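Local coordinates for protein ninB (Enterobacteria phage lambda, PDB 1PC6), which is a phage recombination protein, also known as Orf, that probably helps initiate genetic exchange in a way functionally similar to bacterial RecFOR, at residues G124-S128 and D129-L133; V60-G64 and R65-A69. All coordinates share one frame; numbering follows the deposited sequence.

The two contacts are local ones on the same part of the helical fold, one a tight turn and the other a helix start, their centres about 19 Å apart. Interaction 2 comes first along the chain, in the loop joining helix 43-59 to helix 69-80; interaction 1 follows much later, where the loop after helix 106-122 starts helix 128-140. Helix 43-59 links them: interaction 2 starts where this helix ends, while in interaction 1 Val125 and Trp127 lie against it. They also touch directly, Val125 packing on Val60. Interaction 2 reaches the second subunit, whereas interaction 1 does not, so the turn takes part in the dimer, while the helix start is held within the chain against helix 43-59.

Interaction 1 (G124-S128 and D129-L133); sequences GVKWS and DEARL
Trp127 and Ser128 meet Ala131 and Arg132 through the backbone at the first turn of helix 128-140, with Trp127 at the N-cap position. Two hydrogen bonds define the turn, each closing the four-residue step of an alpha helix. Ala131 N donates a hydrogen bond to Trp127 O at 3.3 Å, with a moderately bent N-H...O angle of 146°. One residue on, Arg132 N reaches Ser128 O at 3.0 Å and is somewhat straighter. The last loop residue and the first helical residue are thus already tied into the helix through their carbonyls.

Among the side chains, Trp127 and Glu130 form the main pair, three residues apart. With Trp127 CG anti to the carbonyl carbon (chi1 -62°), the indole lies back beside the backbone N and heads away from the helix, so that CB and the CD1 corner are what Glu130 meets. The glutamate runs out extended beyond CG and passes obliquely by the tryptophan, its CG 4.1 Å from Trp127 CB. The carboxylate plane is turned 54° from the ring. Val125 CG1 lies 3.8 Å above one face of the indole, toward its rim, and the Trp127 side chain also packs on Cys52 and Asp55 of helix 43-59.

Polar groups on both sides of the junction bind that same helix: Ser128 OG, on the first helical residue, is hydrogen-bonded to Asp55 OD2, and Lys126 O, in the loop, to Gln59 NE2. The start of helix 128-140 is thus fastened to helix 43-59 by both hydrogen bonds and packing. The long aliphatic part of Lys126 passes loosely by the first turn, with CE 4.5 Å from Ala131 CB. On the exposed side of the contact Glu130 OE1 comes obliquely to 3.9 Å from Trp127 CD1.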
ATOM      1  N   GLY A 124      -8.925 -21.069  17.074  1.00 52.47           N
ATOM      2  CA  GLY A 124      -8.016 -21.215  18.199  1.00 52.94           C
ATOM      3  C   GLY A 124      -6.738 -20.427  18.018  1.00 52.17           C
ATOM      4  O   GLY A 124      -5.689 -20.722  18.607  1.00 51.67           O
ATOM      5  N   VAL A 125      -6.834 -19.408  17.183  1.00 51.50           N
ATOM      6  CA  VAL A 125      -5.697 -18.559  16.899  1.00 51.23           C
ATOM      7  C   VAL A 125      -5.296 -17.761  18.143  1.00 52.28           C
ATOM      8  O   VAL A 125      -6.141 -17.131  18.787  1.00 52.98           O
ATOM      9  CB  VAL A 125      -6.021 -17.569  15.734  1.00 47.88           C
ATOM     10  CG1 VAL A 125      -4.927 -16.518  15.622  1.00 45.43           C
ATOM     11  CG2 VAL A 125      -6.163 -18.325  14.424  1.00 43.42           C
ATOM     12  N   LYS A 126      -4.015 -17.815  18.492  1.00 52.41           N
ATOM     13  CA  LYS A 126      -3.508 -17.049  19.620  1.00 52.02           C
ATOM     14  C   LYS A 126      -3.064 -15.722  19.011  1.00 51.01           C
ATOM     15  O   LYS A 126      -2.206 -15.702  18.132  1.00 50.76           O
ATOM     16  CB  LYS A 126      -2.310 -17.751  20.261  1.00 53.74           C
ATOM     17  CG  LYS A 126      -1.705 -16.963  21.418  1.00 56.47           C
ATOM     18  CD  LYS A 126      -0.387 -17.559  21.915  1.00 58.40           C
ATOM     19  CE  LYS A 126       0.305 -16.631  22.922  1.00 57.94           C
ATOM     20  NZ  LYS A 126      -0.581 -16.272  24.071  1.00 58.64           N
ATOM     21  N   TRP A 127      -3.657 -14.619  19.461  1.00 50.98           N
ATOM     22  CA  TRP A 127      -3.326 -13.298  18.926  1.00 52.11           C
ATOM     23  C   TRP A 127      -2.050 -12.725  19.512  1.00 53.87           C
ATOM     24  O   TRP A 127      -1.953 -12.515  20.718  1.00 53.37           O
ATOM     25  CB  TRP A 127      -4.484 -12.347  19.167  1.00 53.66           C
ATOM     26  CG  TRP A 127      -5.714 -12.786  18.467  1.00 56.22           C
ATOM     27  CD1 TRP A 127      -6.866 -13.243  19.036  1.00 56.63           C
ATOM     28  CD2 TRP A 127      -5.907 -12.857  17.050  1.00 57.31           C
ATOM     29  NE1 TRP A 127      -7.769 -13.600  18.060  1.00 57.93           N
ATOM     30  CE2 TRP A 127      -7.204 -13.371  16.831  1.00 58.06           C
ATOM     31  CE3 TRP A 127      -5.108 -12.538  15.944  1.00 56.11           C
ATOM     32  CZ2 TRP A 127      -7.723 -13.573  15.544  1.00 57.28           C
ATOM     33  CZ3 TRP A 127      -5.622 -12.740  14.668  1.00 55.75           C
ATOM     34  CH2 TRP A 127      -6.917 -13.252  14.481  1.00 55.79           C
ATOM     35  N   SER A 128      -1.082 -12.462  18.635  1.00 57.24           N
ATOM     36  CA  SER A 128       0.242 -11.954  19.012  1.00 59.73           C
ATOM     37  C   SER A 128       0.247 -10.562  19.610  1.00 62.29           C
ATOM     38  O   SER A 128       1.056 -10.263  20.502  1.00 62.44           O
ATOM     39  CB  SER A 128       1.178 -11.966  17.798  1.00 58.45           C
ATOM     40  OG  SER A 128       0.725 -11.064  16.794  1.00 60.33           O
ATOM     41  N   ASP A 129      -0.647  -9.715  19.102  1.00 65.18           N
ATOM     42  CA  ASP A 129      -0.753  -8.341  19.557  1.00 66.84           C
ATOM     43  C   ASP A 129      -1.172  -8.300  21.017  1.00 67.40           C
ATOM     44  O   ASP A 129      -0.614  -7.530  21.800  1.00 65.77           O
ATOM     45  CB  ASP A 129      -1.746  -7.583  18.680  1.00 69.07           C
ATOM     46  CG  ASP A 129      -1.281  -6.174  18.375  1.00 71.11           C
ATOM     47  OD1 ASP A 129      -0.075  -5.991  18.096  1.00 71.32           O
ATOM     48  OD2 ASP A 129      -2.120  -5.252  18.405  1.00 74.84           O
ATOM     49  N   GLU A 130      -2.146  -9.134  21.377  1.00 69.02           N
ATOM     50  CA  GLU A 130      -2.608  -9.219  22.762  1.00 71.86           C
ATOM     51  C   GLU A 130      -1.464  -9.724  23.641  1.00 71.48           C
ATOM     52  O   GLU A 130      -1.329  -9.323  24.792  1.00 72.55           O
ATOM     53  CB  GLU A 130      -3.762 -10.213  22.915  1.00 74.70           C
ATOM     54  CG  GLU A 130      -5.109  -9.832  22.331  1.00 79.15           C
ATOM     55  CD  GLU A 130      -6.146 -10.928  22.599  1.00 83.38           C
ATOM     56  OE1 GLU A 130      -7.287 -10.833  22.081  1.00 86.05           O
ATOM     57  OE2 GLU A 130      -5.812 -11.891  23.335  1.00 85.25           O
ATOM     58  N   ALA A 131      -0.660 -10.629  23.095  1.00 70.52           N
ATOM     59  CA  ALA A 131       0.464 -11.202  23.822  1.00 69.35           C
ATOM     60  C   ALA A 131       1.466 -10.123  24.216  1.00 69.11           C
ATOM     61  O   ALA A 131       1.950 -10.092  25.349  1.00 67.84           O
ATOM     62  CB  ALA A 131       1.139 -12.259  22.966  1.00 70.29           C
ATOM     63  N   ARG A 132       1.786  -9.248  23.272  1.00 69.41           N
ATOM     64  CA  ARG A 132       2.718  -8.167  23.547  1.00 71.63           C
ATOM     65  C   ARG A 132       2.110  -7.283  24.629  1.00 70.09           C
ATOM     66  O   ARG A 132       2.706  -7.077  25.686  1.00 70.18           O
ATOM     67  CB  ARG A 132       2.957  -7.326  22.289  1.00 75.35           C
ATOM     68  CG  ARG A 132       3.961  -7.901  21.286  1.00 80.84           C
ATOM     69  CD  ARG A 132       3.646  -7.398  19.862  1.00 84.49           C
ATOM     70  NE  ARG A 132       4.738  -7.577  18.898  1.00 87.89           N
ATOM     71  CZ  ARG A 132       5.857  -6.847  18.880  1.00 90.21           C
ATOM     72  NH1 ARG A 132       6.041  -5.881  19.786  1.00 91.46           N
ATOM     73  NH2 ARG A 132       6.789  -7.066  17.946  1.00 89.18           N
ATOM     74  N   LEU A 133       0.913  -6.773  24.348  1.00 68.06           N
ATOM     75  CA  LEU A 133       0.179  -5.893  25.255  1.00 65.40           C
ATOM     76  C   LEU A 133       0.157  -6.391  26.706  1.00 64.06           C
ATOM     77  O   LEU A 133       0.265  -5.595  27.641  1.00 64.00           O
ATOM     78  CB  LEU A 133      -1.250  -5.715  24.737  1.00 64.51           C
ATOM     79  CG  LEU A 133      -2.099  -4.625  25.381  1.00 65.23           C
ATOM     80  CD1 LEU A 133      -1.391  -3.272  25.262  1.00 64.42           C
ATOM     81  CD2 LEU A 133      -3.468  -4.599  24.710  1.00 65.71           C
TER

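Interaction 2 (V60-G64 and R65-A69)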
ATOM      1  N   VAL A  60      -2.986 -20.839  10.968  1.00 43.29           N
ATOM      2  CA  VAL A  60      -3.940 -21.708  10.302  1.00 44.70           C
ATOM      3  C   VAL A  60      -3.596 -22.043   8.843  1.00 48.22           C
ATOM      4  O   VAL A  60      -3.281 -21.157   8.041  1.00 50.78           O
ATOM      5  CB  VAL A  60      -5.364 -21.103  10.434  1.00 40.97           C
ATOM      6  CG1 VAL A  60      -5.377 -20.082  11.563  1.00 38.45           C
ATOM      7  CG2 VAL A  60      -5.806 -20.474   9.148  1.00 40.47           C
ATOM      8  N   GLU A  61      -3.626 -23.326   8.492  1.00 49.25           N
ATOM      9  CA  GLU A  61      -3.322 -23.677   7.117  1.00 50.14           C
ATOM     10  C   GLU A  61      -4.595 -23.814   6.307  1.00 49.19           C
ATOM     11  O   GLU A  61      -5.549 -24.468   6.726  1.00 48.88           O
ATOM     12  CB  GLU A  61      -2.520 -24.964   7.030  1.00 53.28           C
ATOM     13  CG  GLU A  61      -3.316 -26.223   7.199  1.00 59.55           C
ATOM     14  CD  GLU A  61      -2.867 -27.287   6.220  1.00 63.52           C
ATOM     15  OE1 GLU A  61      -1.631 -27.523   6.123  1.00 62.99           O
ATOM     16  OE2 GLU A  61      -3.752 -27.878   5.551  1.00 66.63           O
ATOM     17  N   TRP A  62      -4.589 -23.182   5.138  1.00 48.15           N
ATOM     18  CA  TRP A  62      -5.725 -23.183   4.237  1.00 46.84           C
ATOM     19  C   TRP A  62      -5.642 -24.274   3.188  1.00 49.14           C
ATOM     20  O   TRP A  62      -4.833 -24.192   2.256  1.00 50.02           O
ATOM     21  CB  TRP A  62      -5.817 -21.851   3.521  1.00 42.90           C
ATOM     22  CG  TRP A  62      -7.155 -21.574   2.945  1.00 41.58           C
ATOM     23  CD1 TRP A  62      -7.420 -21.113   1.689  1.00 43.77           C
ATOM     24  CD2 TRP A  62      -8.407 -21.582   3.640  1.00 40.46           C
ATOM     25  NE1 TRP A  62      -8.761 -20.818   1.562  1.00 42.53           N
ATOM     26  CE2 TRP A  62      -9.388 -21.097   2.746  1.00 40.19           C
ATOM     27  CE3 TRP A  62      -8.796 -21.944   4.930  1.00 39.42           C
ATOM     28  CZ2 TRP A  62     -10.724 -20.967   3.099  1.00 38.84           C
ATOM     29  CZ3 TRP A  62     -10.126 -21.813   5.282  1.00 39.36           C
ATOM     30  CH2 TRP A  62     -11.074 -21.327   4.367  1.00 38.78           C
ATOM     31  N   HIS A  63      -6.487 -25.287   3.347  1.00 50.61           N
ATOM     32  CA  HIS A  63      -6.571 -26.391   2.397  1.00 52.08           C
ATOM     33  C   HIS A  63      -5.227 -26.873   1.847  1.00 53.51           C
ATOM     34  O   HIS A  63      -4.978 -26.812   0.637  1.00 53.21           O
ATOM     35  CB  HIS A  63      -7.489 -26.007   1.221  1.00 50.14           C
ATOM     36  CG  HIS A  63      -8.883 -25.631   1.626  1.00 48.67           C
ATOM     37  ND1 HIS A  63      -9.969 -26.447   1.402  1.00 48.76           N
ATOM     38  CD2 HIS A  63      -9.368 -24.520   2.233  1.00 49.53           C
ATOM     39  CE1 HIS A  63     -11.062 -25.854   1.853  1.00 49.79           C
ATOM     40  NE2 HIS A  63     -10.725 -24.683   2.361  1.00 47.42           N
ATOM     41  N   GLY A  64      -4.358 -27.341   2.734  1.00 55.52           N
ATOM     42  CA  GLY A  64      -3.082 -27.863   2.281  1.00 58.79           C
ATOM     43  C   GLY A  64      -1.866 -26.960   2.176  1.00 60.20           C
ATOM     44  O   GLY A  64      -0.767 -27.458   1.926  1.00 61.10           O
ATOM     45  N   ARG A  65      -2.026 -25.654   2.340  1.00 61.00           N
ATOM     46  CA  ARG A  65      -0.859 -24.786   2.260  1.00 62.21           C
ATOM     47  C   ARG A  65      -0.939 -23.535   3.126  1.00 60.25           C
ATOM     48  O   ARG A  65      -2.019 -23.056   3.462  1.00 60.36           O
ATOM     49  CB  ARG A  65      -0.565 -24.408   0.799  1.00 66.39           C
ATOM     50  CG  ARG A  65      -1.487 -23.375   0.164  1.00 69.95           C
ATOM     51  CD  ARG A  65      -1.027 -23.101  -1.269  1.00 74.65           C
ATOM     52  NE  ARG A  65      -1.348 -21.747  -1.724  1.00 80.15           N
ATOM     53  CZ  ARG A  65      -1.026 -21.254  -2.921  1.00 81.28           C
ATOM     54  NH1 ARG A  65      -0.373 -22.009  -3.797  1.00 82.83           N
ATOM     55  NH2 ARG A  65      -1.350 -20.000  -3.241  1.00 81.30           N
ATOM     56  N   TRP A  66       0.223 -23.018   3.495  1.00 56.77           N
ATOM     57  CA  TRP A  66       0.274 -21.831   4.312  1.00 55.30           C
ATOM     58  C   TRP A  66       0.343 -20.592   3.451  1.00 53.73           C
ATOM     59  O   TRP A  66       1.120 -20.516   2.506  1.00 53.97           O
ATOM     60  CB  TRP A  66       1.471 -21.900   5.243  1.00 57.00           C
ATOM     61  CG  TRP A  66       1.429 -23.110   6.116  1.00 56.82           C
ATOM     62  CD1 TRP A  66       1.777 -24.376   5.766  1.00 56.68           C
ATOM     63  CD2 TRP A  66       0.967 -23.179   7.474  1.00 55.78           C
ATOM     64  NE1 TRP A  66       1.564 -25.234   6.818  1.00 57.74           N
ATOM     65  CE2 TRP A  66       1.068 -24.523   7.880  1.00 57.17           C
ATOM     66  CE3 TRP A  66       0.479 -22.236   8.385  1.00 55.50           C
ATOM     67  CZ2 TRP A  66       0.695 -24.951   9.164  1.00 56.71           C
ATOM     68  CZ3 TRP A  66       0.108 -22.664   9.661  1.00 54.99           C
ATOM     69  CH2 TRP A  66       0.220 -24.007  10.034  1.00 55.33           C
ATOM     70  N   LEU A  67      -0.490 -19.617   3.778  1.00 52.48           N
ATOM     71  CA  LEU A  67      -0.531 -18.383   3.022  1.00 51.57           C
ATOM     72  C   LEU A  67       0.052 -17.255   3.841  1.00 53.01           C
ATOM     73  O   LEU A  67      -0.046 -17.255   5.068  1.00 53.93           O
ATOM     74  CB  LEU A  67      -1.967 -18.048   2.666  1.00 47.74           C
ATOM     75  CG  LEU A  67      -2.742 -19.221   2.102  1.00 44.44           C
ATOM     76  CD1 LEU A  67      -4.148 -18.754   1.789  1.00 40.59           C
ATOM     77  CD2 LEU A  67      -2.035 -19.764   0.868  1.00 39.25           C
ATOM     78  N   ASP A  68       0.650 -16.291   3.154  1.00 54.57           N
ATOM     79  CA  ASP A  68       1.240 -15.145   3.820  1.00 57.38           C
ATOM     80  C   ASP A  68       0.156 -14.126   4.100  1.00 56.60           C
ATOM     81  O   ASP A  68      -0.954 -14.254   3.603  1.00 57.87           O
ATOM     82  CB  ASP A  68       2.351 -14.549   2.950  1.00 62.54           C
ATOM     83  CG  ASP A  68       2.017 -14.580   1.476  1.00 67.94           C
ATOM     84  OD1 ASP A  68       1.735 -13.496   0.915  1.00 69.79           O
ATOM     85  OD2 ASP A  68       2.031 -15.687   0.884  1.00 71.69           O
ATOM     86  N   ALA A  69       0.469 -13.116   4.901  1.00 55.73           N
ATOM     87  CA  ALA A  69      -0.520 -12.101   5.250  1.00 54.51           C
ATOM     88  C   ALA A  69      -1.224 -11.474   4.056  1.00 53.40           C
ATOM     89  O   ALA A  69      -2.434 -11.268   4.084  1.00 52.95           O
ATOM     90  CB  ALA A  69       0.128 -11.013   6.096  1.00 54.87           C
TER
HETATM   91  O   HOH W   1      -1.502 -19.770   6.372  1.00 39.59           O
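Trp62 and Arg65 pair through two backbone hydrogen bonds. Arg65 N donates to Trp62 O at 3.2 Å, and Trp62 N donates back to Arg65 O at 3.1 Å. From just before the turn, the Glu61 carboxylate reaches its tip: Gly64 N donates to Glu61 OE2 at 2.9 Å, from above the carboxylate plane. Farther from the turn a water bridges the two arms, bound to Val60 O and accepting from Leu67 N.

The Arg65 and Trp62 side chains reach the second subunit: Arg65 NH2 forms a salt bridge with Asp84 of that subunit, and Trp62 NE1 a hydrogen bond to its Pro87 O.

On one side of the loop Glu61 CB sits over the face of the Trp66 six-membered ring, 3.8 Å from the centroid and 15° off the normal, a CH-pi contact. A chi1 of -58° swings the Trp66 indole to the backbone-N side, back toward Glu61, its CZ3 3.8 Å from Val60 N. Leu67 CD1 meets Trp62 CB at 3.9 Å, and both residues also pack on Trp72 of helix 69-80.

With His63 and Gly64 at the tip and both of their phi angles positive, this is a type I' beta turn from Trp62 to Arg65, the turn common in two-residue beta-hairpin loops, here with a single antiparallel hydrogen-bonded pair.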